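PDB 3W5N: alpha-L-rhamnosidase from Streptomyces avermitilis, which releases terminal non-reducing alpha-L-rhamnose by hydrolysis from citrus flavonoids such as naringin, rutin and hesperidin and from the arabinogalactan-protein gum arabic. Local coordinates for residues 739-744 with 755-760; 745-750 with 849-854; 678-683 with 690-695; 643-648 with 699-704. All coordinates share one frame; numbering follows the deposited sequence.

Contact 1: residues 739-744 with 755-760; sequences RPADGY and PKDVIA. With RAM (alpha-L-rhamnopyranose), chain C.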
# COMPACT_ATOMS: atom_id res chain seq x y z
N ARG A 739 -9.11 28.59 -12.57
CA ARG A 739 -8.19 27.54 -12.99
C ARG A 739 -8.69 26.89 -14.28
O ARG A 739 -9.91 26.82 -14.48
CB ARG A 739 -8.07 26.50 -11.88
CG ARG A 739 -7.29 27.01 -10.67
CD ARG A 739 -5.82 26.68 -10.80
NE ARG A 739 -5.57 25.24 -10.71
CZ ARG A 739 -4.58 24.61 -11.32
NH1 ARG A 739 -3.73 25.26 -12.11
NH2 ARG A 739 -4.44 23.29 -11.17
N PRO A 740 -7.76 26.38 -15.13
CA PRO A 740 -8.11 25.68 -16.38
C PRO A 740 -9.04 24.48 -16.19
O PRO A 740 -9.06 23.87 -15.12
CB PRO A 740 -6.75 25.16 -16.89
CG PRO A 740 -5.73 26.05 -16.28
CD PRO A 740 -6.29 26.45 -14.94
N ALA A 741 -9.80 24.12 -17.23
CA ALA A 741 -10.61 22.92 -17.18
C ALA A 741 -9.74 21.70 -17.54
O ALA A 741 -9.88 21.10 -18.60
CB ALA A 741 -11.82 23.04 -18.11
N ASP A 742 -8.83 21.37 -16.63
CA ASP A 742 -7.90 20.25 -16.78
C ASP A 742 -8.03 19.35 -15.56
O ASP A 742 -8.52 19.79 -14.51
CB ASP A 742 -6.44 20.74 -16.82
CG ASP A 742 -6.13 21.63 -18.00
OD1 ASP A 742 -6.89 21.60 -19.00
OD2 ASP A 742 -5.12 22.38 -17.94
N GLY A 743 -7.55 18.12 -15.69
CA GLY A 743 -7.46 17.18 -14.58
C GLY A 743 -8.39 15.99 -14.72
O GLY A 743 -9.05 15.83 -15.76
N TYR A 744 -8.43 15.15 -13.69
CA TYR A 744 -9.30 13.98 -13.71
C TYR A 744 -10.77 14.33 -13.46
O TYR A 744 -11.67 13.60 -13.87
CB TYR A 744 -8.82 12.91 -12.70
CG TYR A 744 -7.39 12.50 -12.93
CD1 TYR A 744 -7.02 11.72 -14.03
CD2 TYR A 744 -6.40 12.89 -12.04
CE1 TYR A 744 -5.70 11.34 -14.24
CE2 TYR A 744 -5.07 12.53 -12.24
CZ TYR A 744 -4.73 11.76 -13.34
OH TYR A 744 -3.40 11.42 -13.54
N PRO A 755 -18.01 20.25 -14.97
CA PRO A 755 -16.96 21.05 -15.63
C PRO A 755 -15.69 21.12 -14.78
O PRO A 755 -15.77 21.38 -13.57
CB PRO A 755 -17.60 22.43 -15.77
CG PRO A 755 -19.06 22.12 -15.88
CD PRO A 755 -19.31 20.96 -14.97
N LYS A 756 -14.55 20.85 -15.40
CA LYS A 756 -13.29 20.69 -14.67
C LYS A 756 -12.74 22.01 -14.16
O LYS A 756 -11.98 22.03 -13.20
CB LYS A 756 -12.26 19.96 -15.54
CG LYS A 756 -12.65 18.50 -15.80
CD LYS A 756 -11.68 17.84 -16.76
CE LYS A 756 -12.00 16.36 -16.90
NZ LYS A 756 -11.01 15.72 -17.81
N ASP A 757 -13.13 23.12 -14.81
CA ASP A 757 -12.75 24.46 -14.31
C ASP A 757 -13.50 24.82 -13.01
O ASP A 757 -12.93 25.48 -12.13
CB ASP A 757 -12.96 25.54 -15.39
CG ASP A 757 -14.36 25.51 -15.99
OD1 ASP A 757 -14.94 24.43 -16.17
OD2 ASP A 757 -14.89 26.60 -16.31
N VAL A 758 -14.75 24.38 -12.88
CA VAL A 758 -15.50 24.55 -11.63
C VAL A 758 -14.76 23.78 -10.52
O VAL A 758 -14.45 24.33 -9.46
CB VAL A 758 -16.96 24.06 -11.75
CG1 VAL A 758 -17.68 24.14 -10.41
CG2 VAL A 758 -17.71 24.88 -12.79
N ILE A 759 -14.43 22.52 -10.81
CA ILE A 759 -13.68 21.68 -9.86
C ILE A 759 -12.33 22.31 -9.49
O ILE A 759 -11.98 22.43 -8.30
CB ILE A 759 -13.40 20.27 -10.43
CG1 ILE A 759 -14.70 19.51 -10.77
CG2 ILE A 759 -12.51 19.46 -9.48
CD1 ILE A 759 -15.63 19.21 -9.63
N ALA A 760 -11.56 22.69 -10.51
CA ALA A 760 -10.21 23.21 -10.28
C ALA A 760 -10.20 24.50 -9.46
O ALA A 760 -9.39 24.67 -8.55
CB ALA A 760 -9.50 23.41 -11.60
C1 RAM C . -7.05 5.31 -11.72
C2 RAM C . -6.44 5.08 -10.33
C3 RAM C . -7.05 6.02 -9.26
C4 RAM C . -7.56 7.37 -9.79
C5 RAM C . -6.86 7.68 -11.08
C6 RAM C . -7.33 9.06 -11.56
O1 RAM C . -6.20 4.79 -12.75
O2 RAM C . -6.56 3.67 -10.00
O3 RAM C . -8.20 5.44 -8.68
O4 RAM C . -7.34 8.47 -8.87
O5 RAM C . -7.22 6.69 -12.03
O HOH W 1 -6.80 23.78 -8.80
O HOH W 2 -10.51 19.68 -12.46
O HOH W 3 -11.18 13.08 -16.78

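Contact 2: residues 745-750 with 849-854; sequences GDWLNV and TGFLGT. With RAM (alpha-L-rhamnopyranose), chain C.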
# COMPACT_ATOMS: atom_id res chain seq x y z
N GLY A 745 -11.01 15.45 -12.77
CA GLY A 745 -12.38 15.88 -12.43
C GLY A 745 -13.06 14.94 -11.44
O GLY A 745 -12.39 14.25 -10.65
N ASP A 746 -14.40 14.93 -11.48
CA ASP A 746 -15.18 14.07 -10.61
C ASP A 746 -15.17 12.64 -11.17
O ASP A 746 -16.20 12.12 -11.64
CB ASP A 746 -16.61 14.60 -10.43
CG ASP A 746 -17.37 13.89 -9.33
OD1 ASP A 746 -16.75 13.46 -8.31
OD2 ASP A 746 -18.61 13.76 -9.46
N TRP A 747 -13.98 12.04 -11.10
CA TRP A 747 -13.67 10.73 -11.68
C TRP A 747 -14.75 9.70 -11.44
O TRP A 747 -15.20 9.51 -10.30
CB TRP A 747 -12.36 10.24 -11.08
CG TRP A 747 -11.65 9.10 -11.79
CD1 TRP A 747 -11.39 7.86 -11.27
CD2 TRP A 747 -11.05 9.13 -13.09
NE1 TRP A 747 -10.67 7.11 -12.18
CE2 TRP A 747 -10.46 7.86 -13.31
CE3 TRP A 747 -10.96 10.10 -14.10
CZ2 TRP A 747 -9.78 7.55 -14.49
CZ3 TRP A 747 -10.29 9.79 -15.27
CH2 TRP A 747 -9.71 8.51 -15.46
N LEU A 748 -15.15 9.03 -12.53
CA LEU A 748 -16.10 7.91 -12.44
C LEU A 748 -17.48 8.26 -11.88
O LEU A 748 -18.14 7.44 -11.26
CB LEU A 748 -15.47 6.70 -11.69
CG LEU A 748 -14.24 6.11 -12.40
CD1 LEU A 748 -13.54 5.06 -11.54
CD2 LEU A 748 -14.60 5.50 -13.74
N ASN A 749 -17.92 9.49 -12.12
CA ASN A 749 -19.30 9.88 -11.89
C ASN A 749 -20.30 9.05 -12.76
O ASN A 749 -19.89 8.35 -13.67
CB ASN A 749 -19.45 11.38 -12.16
CG ASN A 749 -19.12 11.76 -13.58
OD1 ASN A 749 -19.95 11.59 -14.48
ND2 ASN A 749 -17.91 12.28 -13.80
N VAL A 750 -21.59 9.15 -12.48
CA VAL A 750 -22.58 8.34 -13.20
C VAL A 750 -23.25 9.22 -14.24
O VAL A 750 -24.31 9.79 -13.97
CB VAL A 750 -23.62 7.70 -12.25
CG1 VAL A 750 -24.54 6.74 -13.01
CG2 VAL A 750 -22.92 6.95 -11.13
N THR A 849 -22.71 11.05 -8.16
CA THR A 849 -21.40 11.61 -7.85
C THR A 849 -20.26 10.62 -8.12
O THR A 849 -20.43 9.43 -7.90
CB THR A 849 -21.35 12.07 -6.38
OG1 THR A 849 -21.80 11.02 -5.52
CG2 THR A 849 -22.26 13.28 -6.18
N GLY A 850 -19.11 11.15 -8.55
CA GLY A 850 -17.85 10.39 -8.69
C GLY A 850 -16.93 10.52 -7.47
O GLY A 850 -17.40 10.75 -6.37
N PHE A 851 -15.62 10.40 -7.68
CA PHE A 851 -14.64 10.35 -6.57
C PHE A 851 -14.65 11.59 -5.67
O PHE A 851 -14.49 11.47 -4.45
CB PHE A 851 -13.21 10.16 -7.11
CG PHE A 851 -12.83 8.71 -7.37
CD1 PHE A 851 -13.79 7.75 -7.68
CD2 PHE A 851 -11.49 8.33 -7.34
CE1 PHE A 851 -13.42 6.42 -7.91
CE2 PHE A 851 -11.11 7.01 -7.59
CZ PHE A 851 -12.08 6.05 -7.89
N LEU A 852 -14.85 12.75 -6.28
CA LEU A 852 -14.72 14.01 -5.55
C LEU A 852 -16.01 14.43 -4.84
O LEU A 852 -15.95 15.01 -3.74
CB LEU A 852 -14.22 15.11 -6.48
CG LEU A 852 -12.81 14.99 -7.07
CD1 LEU A 852 -12.50 16.26 -7.85
CD2 LEU A 852 -11.76 14.76 -5.98
N GLY A 853 -17.14 14.17 -5.48
CA GLY A 853 -18.46 14.47 -4.91
C GLY A 853 -18.90 13.52 -3.83
O GLY A 853 -19.52 13.94 -2.85
N THR A 854 -18.58 12.23 -3.97
CA THR A 854 -19.13 11.23 -3.05
C THR A 854 -18.83 11.43 -1.55
O THR A 854 -19.73 11.27 -0.73
CB THR A 854 -18.80 9.79 -3.52
OG1 THR A 854 -19.35 9.61 -4.83
CG2 THR A 854 -19.39 8.74 -2.54
C1 RAM C . -7.05 5.31 -11.72
C2 RAM C . -6.44 5.08 -10.33
C3 RAM C . -7.05 6.02 -9.26
C4 RAM C . -7.56 7.37 -9.79
C5 RAM C . -6.86 7.68 -11.08
C6 RAM C . -7.33 9.06 -11.56
O1 RAM C . -6.20 4.79 -12.75
O2 RAM C . -6.56 3.67 -10.00
O3 RAM C . -8.20 5.44 -8.68
O4 RAM C . -7.34 8.47 -8.87
O5 RAM C . -7.22 6.69 -12.03

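Contact 3: residues 678-683 with 690-695; sequences FTDVAP and NGVAGW. With RAM (alpha-L-rhamnopyranose), chain C.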
# COMPACT_ATOMS: atom_id res chain seq x y z
N PHE A 678 2.37 19.49 -6.46
CA PHE A 678 2.23 18.11 -5.97
C PHE A 678 1.90 17.19 -7.14
O PHE A 678 1.10 17.55 -8.03
CB PHE A 678 1.12 18.01 -4.93
CG PHE A 678 1.47 18.63 -3.61
CD1 PHE A 678 2.58 18.19 -2.88
CD2 PHE A 678 0.68 19.64 -3.08
CE1 PHE A 678 2.89 18.75 -1.65
CE2 PHE A 678 0.97 20.20 -1.84
CZ PHE A 678 2.09 19.76 -1.13
N THR A 679 2.50 16.01 -7.14
CA THR A 679 2.30 14.98 -8.17
C THR A 679 0.97 14.24 -8.03
O THR A 679 0.31 14.29 -6.97
CB THR A 679 3.48 13.98 -8.18
OG1 THR A 679 3.67 13.48 -6.85
CG2 THR A 679 4.78 14.68 -8.62
N ASP A 680 0.56 13.56 -9.10
CA ASP A 680 -0.67 12.77 -9.10
C ASP A 680 -0.51 11.52 -8.23
O ASP A 680 -1.47 11.06 -7.61
CB ASP A 680 -1.01 12.36 -10.53
CG ASP A 680 -1.40 13.56 -11.42
OD1 ASP A 680 -1.53 14.69 -10.92
OD2 ASP A 680 -1.57 13.34 -12.64
N VAL A 681 0.69 10.96 -8.23
CA VAL A 681 1.02 9.83 -7.34
C VAL A 681 2.30 10.09 -6.53
O VAL A 681 3.20 10.81 -6.98
CB VAL A 681 1.15 8.47 -8.10
CG1 VAL A 681 -0.16 8.14 -8.84
CG2 VAL A 681 2.34 8.48 -9.06
N ALA A 682 2.38 9.48 -5.34
CA ALA A 682 3.60 9.54 -4.54
C ALA A 682 3.77 8.23 -3.77
O ALA A 682 2.84 7.79 -3.13
CB ALA A 682 3.54 10.72 -3.57
N PRO A 683 4.97 7.62 -3.82
CA PRO A 683 6.15 8.00 -4.61
C PRO A 683 5.85 8.18 -6.10
O PRO A 683 4.99 7.50 -6.64
CB PRO A 683 7.10 6.82 -4.41
CG PRO A 683 6.74 6.29 -3.05
CD PRO A 683 5.25 6.43 -2.98
N ASN A 690 1.23 16.04 -12.76
CA ASN A 690 1.18 16.81 -11.52
C ASN A 690 0.25 18.01 -11.67
O ASN A 690 -0.25 18.27 -12.77
CB ASN A 690 2.60 17.27 -11.11
CG ASN A 690 3.24 18.21 -12.12
OD1 ASN A 690 2.75 19.31 -12.36
ND2 ASN A 690 4.37 17.80 -12.68
N GLY A 691 0.02 18.72 -10.57
CA GLY A 691 -0.74 19.98 -10.62
C GLY A 691 -2.22 19.81 -10.89
O GLY A 691 -2.87 20.71 -11.46
N VAL A 692 -2.77 18.68 -10.47
CA VAL A 692 -4.17 18.36 -10.70
C VAL A 692 -5.05 18.64 -9.48
O VAL A 692 -4.82 18.07 -8.39
CB VAL A 692 -4.35 16.89 -11.14
CG1 VAL A 692 -5.83 16.51 -11.24
CG2 VAL A 692 -3.63 16.63 -12.46
N ALA A 693 -6.07 19.48 -9.68
CA ALA A 693 -7.09 19.78 -8.67
C ALA A 693 -7.79 18.54 -8.16
O ALA A 693 -8.27 17.73 -8.95
CB ALA A 693 -8.13 20.73 -9.26
N GLY A 694 -7.88 18.41 -6.84
CA GLY A 694 -8.51 17.24 -6.19
C GLY A 694 -7.53 16.10 -5.97
O GLY A 694 -7.83 15.16 -5.25
N TRP A 695 -6.38 16.17 -6.64
CA TRP A 695 -5.35 15.14 -6.54
C TRP A 695 -4.20 15.74 -5.72
O TRP A 695 -4.09 15.44 -4.54
CB TRP A 695 -4.95 14.60 -7.94
CG TRP A 695 -5.79 13.38 -8.33
CD1 TRP A 695 -5.35 12.09 -8.43
CD2 TRP A 695 -7.20 13.34 -8.59
NE1 TRP A 695 -6.39 11.26 -8.75
CE2 TRP A 695 -7.54 12.00 -8.85
CE3 TRP A 695 -8.21 14.32 -8.66
CZ2 TRP A 695 -8.84 11.60 -9.15
CZ3 TRP A 695 -9.51 13.92 -8.96
CH2 TRP A 695 -9.81 12.57 -9.20
C1 RAM C . -7.05 5.31 -11.72
C2 RAM C . -6.44 5.08 -10.33
C3 RAM C . -7.05 6.02 -9.26
C4 RAM C . -7.56 7.37 -9.79
C5 RAM C . -6.86 7.68 -11.08
C6 RAM C . -7.33 9.06 -11.56
O1 RAM C . -6.20 4.79 -12.75
O2 RAM C . -6.56 3.67 -10.00
O3 RAM C . -8.20 5.44 -8.68
O4 RAM C . -7.34 8.47 -8.87
O5 RAM C . -7.22 6.69 -12.03
O HOH W 4 -1.64 16.47 -8.86

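Contact 4: residues 643-648 with 699-704; sequences DINVFA and GVTVPW. With RAM (alpha-L-rhamnopyranose), chain C.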
# COMPACT_ATOMS: atom_id res chain seq x y z
N ASP A 643 -7.33 9.63 -4.43
CA ASP A 643 -8.07 8.59 -3.71
C ASP A 643 -7.90 8.77 -2.21
O ASP A 643 -8.85 8.64 -1.46
CB ASP A 643 -7.57 7.19 -4.11
CG ASP A 643 -7.65 6.94 -5.62
OD1 ASP A 643 -7.23 7.83 -6.39
OD2 ASP A 643 -8.13 5.84 -6.02
N ILE A 644 -6.68 9.06 -1.78
CA ILE A 644 -6.46 9.24 -0.33
C ILE A 644 -7.00 10.58 0.18
O ILE A 644 -7.49 10.64 1.32
CB ILE A 644 -5.00 8.94 0.12
CG1 ILE A 644 -4.89 8.90 1.65
CG2 ILE A 644 -4.02 9.97 -0.44
CD1 ILE A 644 -5.82 7.91 2.35
N ASN A 645 -6.97 11.61 -0.66
CA ASN A 645 -7.66 12.89 -0.37
C ASN A 645 -9.11 12.61 0.04
O ASN A 645 -9.55 12.98 1.14
CB ASN A 645 -7.62 13.84 -1.59
CG ASN A 645 -8.63 14.98 -1.51
OD1 ASN A 645 -8.85 15.57 -0.45
ND2 ASN A 645 -9.24 15.31 -2.65
N VAL A 646 -9.84 11.92 -0.82
CA VAL A 646 -11.25 11.69 -0.56
C VAL A 646 -11.49 10.77 0.66
O VAL A 646 -12.41 10.99 1.42
CB VAL A 646 -12.04 11.25 -1.82
CG1 VAL A 646 -11.76 12.19 -3.00
CG2 VAL A 646 -11.73 9.83 -2.21
N PHE A 647 -10.62 9.78 0.86
CA PHE A 647 -10.87 8.74 1.85
C PHE A 647 -10.27 9.02 3.24
O PHE A 647 -10.69 8.41 4.22
CB PHE A 647 -10.39 7.36 1.33
CG PHE A 647 -10.73 6.21 2.25
CD1 PHE A 647 -12.06 5.77 2.39
CD2 PHE A 647 -9.72 5.52 2.93
CE1 PHE A 647 -12.38 4.72 3.23
CE2 PHE A 647 -10.04 4.47 3.79
CZ PHE A 647 -11.37 4.05 3.93
N ALA A 648 -9.32 9.96 3.32
CA ALA A 648 -8.60 10.17 4.58
C ALA A 648 -9.45 10.39 5.84
O ALA A 648 -9.16 9.78 6.85
CB ALA A 648 -7.51 11.23 4.44
N GLY A 699 -1.96 17.11 -0.45
CA GLY A 699 -0.89 17.73 0.36
C GLY A 699 -1.39 18.74 1.39
O GLY A 699 -0.67 19.06 2.35
N VAL A 700 -2.59 19.25 1.16
CA VAL A 700 -3.28 20.15 2.08
C VAL A 700 -4.38 19.45 2.89
O VAL A 700 -4.48 19.62 4.13
CB VAL A 700 -3.91 21.35 1.31
CG1 VAL A 700 -4.24 22.47 2.29
CG2 VAL A 700 -2.99 21.84 0.19
N THR A 701 -5.20 18.63 2.21
CA THR A 701 -6.40 18.06 2.83
C THR A 701 -6.06 16.90 3.77
O THR A 701 -6.76 16.68 4.74
CB THR A 701 -7.43 17.53 1.80
OG1 THR A 701 -6.84 16.45 1.06
CG2 THR A 701 -7.88 18.62 0.83
N VAL A 702 -4.98 16.18 3.49
CA VAL A 702 -4.62 15.03 4.34
C VAL A 702 -4.01 15.47 5.69
O VAL A 702 -4.38 14.93 6.74
CB VAL A 702 -3.79 13.97 3.58
CG1 VAL A 702 -3.41 12.81 4.51
CG2 VAL A 702 -4.62 13.40 2.43
N PRO A 703 -3.08 16.45 5.67
CA PRO A 703 -2.59 16.98 6.95
C PRO A 703 -3.75 17.53 7.77
O PRO A 703 -3.83 17.30 8.98
CB PRO A 703 -1.62 18.10 6.54
CG PRO A 703 -1.12 17.65 5.20
CD PRO A 703 -2.29 16.97 4.54
N TRP A 704 -4.69 18.23 7.11
CA TRP A 704 -5.84 18.76 7.83
C TRP A 704 -6.74 17.64 8.42
O TRP A 704 -7.19 17.73 9.57
CB TRP A 704 -6.66 19.74 6.97
CG TRP A 704 -7.70 20.45 7.79
CD1 TRP A 704 -9.06 20.27 7.73
CD2 TRP A 704 -7.46 21.44 8.80
NE1 TRP A 704 -9.68 21.10 8.64
CE2 TRP A 704 -8.73 21.82 9.32
CE3 TRP A 704 -6.30 22.03 9.33
CZ2 TRP A 704 -8.87 22.78 10.35
CZ3 TRP A 704 -6.44 22.99 10.36
CH2 TRP A 704 -7.73 23.35 10.84
C1 RAM C . -7.05 5.31 -11.72
C2 RAM C . -6.44 5.08 -10.33
C3 RAM C . -7.05 6.02 -9.26
C4 RAM C . -7.56 7.37 -9.79
C5 RAM C . -6.86 7.68 -11.08
C6 RAM C . -7.33 9.06 -11.56
O1 RAM C . -6.20 4.79 -12.75
O2 RAM C . -6.56 3.67 -10.00
O3 RAM C . -8.20 5.44 -8.68
O4 RAM C . -7.34 8.47 -8.87
O5 RAM C . -7.22 6.69 -12.03
O HOH W 5 -8.39 14.32 3.12

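Contact 1: residues 739-744 with 755-760
Lys756 runs alongside the backbone of 741-743, starting with its CB against the carbonyl carbon of Ala741 (CB to C 3.7 Å). Beyond CG the chain is fully extended, and this reach brings NZ to Gly743 O at 2.8 Å, almost straight off the end of the carbonyl (C=O...N angle 168°). The same ammonium group donates to a water that donates in turn to Tyr744 O; a second water links Lys756 O to Asp742 O. The segment 739-744 belongs to the loop that leads from helix 713-732 into helix 756-777 of the catalytic (alpha/alpha)6 barrel, so the loop folds back over the first turn of the helix it feeds. Here Ala741 forms the centre of an inverse gamma turn. One turn along the helix from Lys756, Ala760 presses its CB against Arg739 CB (3.4 Å) and Pro740 O (3.6 Å). Arg739 bends at chi2 and chi3, and its NE reaches a water, lying in the guanidinium plane, that donates to Ala760 O; its NH1 is held by His733 O. At the other end of 739-744, the Tyr744 ring has C6 of the bound rhamnose over one face, 3.6 Å above its plane.

Contact 2: residues 745-750 with 849-854
Asp746 OD1 is gripped by two backbone amides of the facing loop, Leu852 N and Gly853 N, each 2.9 Å from it. The carboxylate gathers amides of the loop that leads into helix 854-863 of the catalytic (alpha/alpha)6 barrel, joining it to the loop before helix 756-777. Leu852 N lies nearly in line with the C-O bond, whereas Gly853 N comes from above the carboxylate plane (42° out of it). Also from out of plane, Gly850 N meets OD2 at 2.8 Å, and Ser813 OG is a further partner of that oxygen. Chi1 of -169° swings CG away from the aspartate's own amide and into this cluster of N-H groups. With an asparagine here, one of the carboxylate's acceptor oxygens would be lost, and at least one of these amides would probably be left without its mate. Gly850 fits because a CB would clash with the carbonyl oxygens of Asp746 and Trp747. The next amide, Phe851 N, binds Trp747 O at 2.8 Å, in the carbonyl plane. Their rings form a T-shaped pair, planes at 76°, in which the indole edge points at the phenyl face with CD1 3.7 Å above its centre. The indole also covers rhamnose C6, which lies 3.8 Å over one face, while Phe851 CE2 comes within 3.5 Å of rhamnose O3.

Contact 3: residues 678-683 with 690-695
Trp695 brings CD1 to 4.1 Å from Asp680 O across the contact and points the neighbouring NE1 at the bound rhamnose. NE1 donates to rhamnose O4 at 2.9 Å (N-H...O angle 145°), with O4 at the indole edge and in its plane. The two segments are the legs of a long loop between helices 658-671 and 698-710 of the (alpha/alpha)6 barrel, which contributes this indole to the sugar site. In the next shell stands Asp680. Its CG lies beside its own backbone N, anti to the carbonyl carbon (chi1 -67°), and from there OD1 packs tightly against Val692 CG2 (3.2 Å), the two side chains crossing at about a right angle. OD2 is taken by the hydroxyl of Tyr744, whose ring meets that of Trp695, a chain of contacts that probably helps to position the indole. Thr641 OG1 bonds to Asp680 O, anchoring the backbone beside the indole. A water between the legs donates to Asp680 OD1 and Phe678 O and accepts from Val692 N, linking three groups that do not bond one another directly. Further out, a single beta bridge between Thr679 and Asn690 ties the legs together. Its bond runs from Gly691 N to Phe678 O at 3.0 Å and is almost linear, while Asn690 CB rests against that same Phe678 O. From the bridged Thr679, OG1 reaches along its own leg to Val681 O (2.7 Å), well above that carbonyl's plane.

Contact 4: residues 643-648 with 699-704
Helices 643-648 and 699-704 run in nearly the same direction, their axes 8.9 Å apart at closest approach and inclined by 28°. The backbones come nearest at Asn645 and Val702, whose CA atoms are 6.0 Å apart. Pro703, lacking an amide hydrogen, kinks the second helix just after this point. A water in the groove donates to Asn645 O and, weakly, to Thr701 O. Beside it, Thr701 OG1 donates to Asn645 OD1 at 2.7 Å, the two side chains crossing at about a right angle and the hydroxyl standing 40° out of the amide plane. Asn645 CG lies anti to its backbone N (chi1 164°), which turns the amide toward the second helix; its ND2 is held by Gly694 O of the preceding loop and by Tyr763 OH of helix 756-777, so both ends of the buried amide are bonded. Apolar packing is slight: Val702 CG2 touches Ala648 CB, and it also lies against Ile644 O, each at 4.1 Å. From the first turn of its helix Asp643 extends to the bound rhamnose, accepting from O4 on OD1 (2.6 Å) and from O3 on OD2 (2.7 Å). Cutting the side chain back to an alanine would probably cost the sugar this two-pronged hold, its O3 and O4 hydroxyls losing these acceptors. Near-parallel helices separated in sequence by helix 658-671 are consistent with neighbours in the inner ring of an (alpha/alpha)6 barrel, with the rhamnose site of this glycosidase at one end of the helices.

All four contacts lie in the catalytic (alpha/alpha)6 barrel and converge on one bound rhamnose. Along the chain, contact 4 spans contact 3, which lies in the loop joining helices 658-671 and 698-710; contacts 1 and 2 follow with their segments interleaved, 739-744 and 745-750 being consecutive. Centres are 11 Å apart for contacts 3 and 4 and 19 Å for contacts 1 and 4, the one pair that does not touch. Ile759 meets Leu852 between contacts 1 and 2, and Trp695 of contact 3 packs on Gly745 and Leu852 of contact 2. Helix-borne Asp643 and the loop aromatics Trp695, Tyr744 and Trp747 thus line part of one rhamnose pocket, which Asp630, Glu636 and His916 help complete.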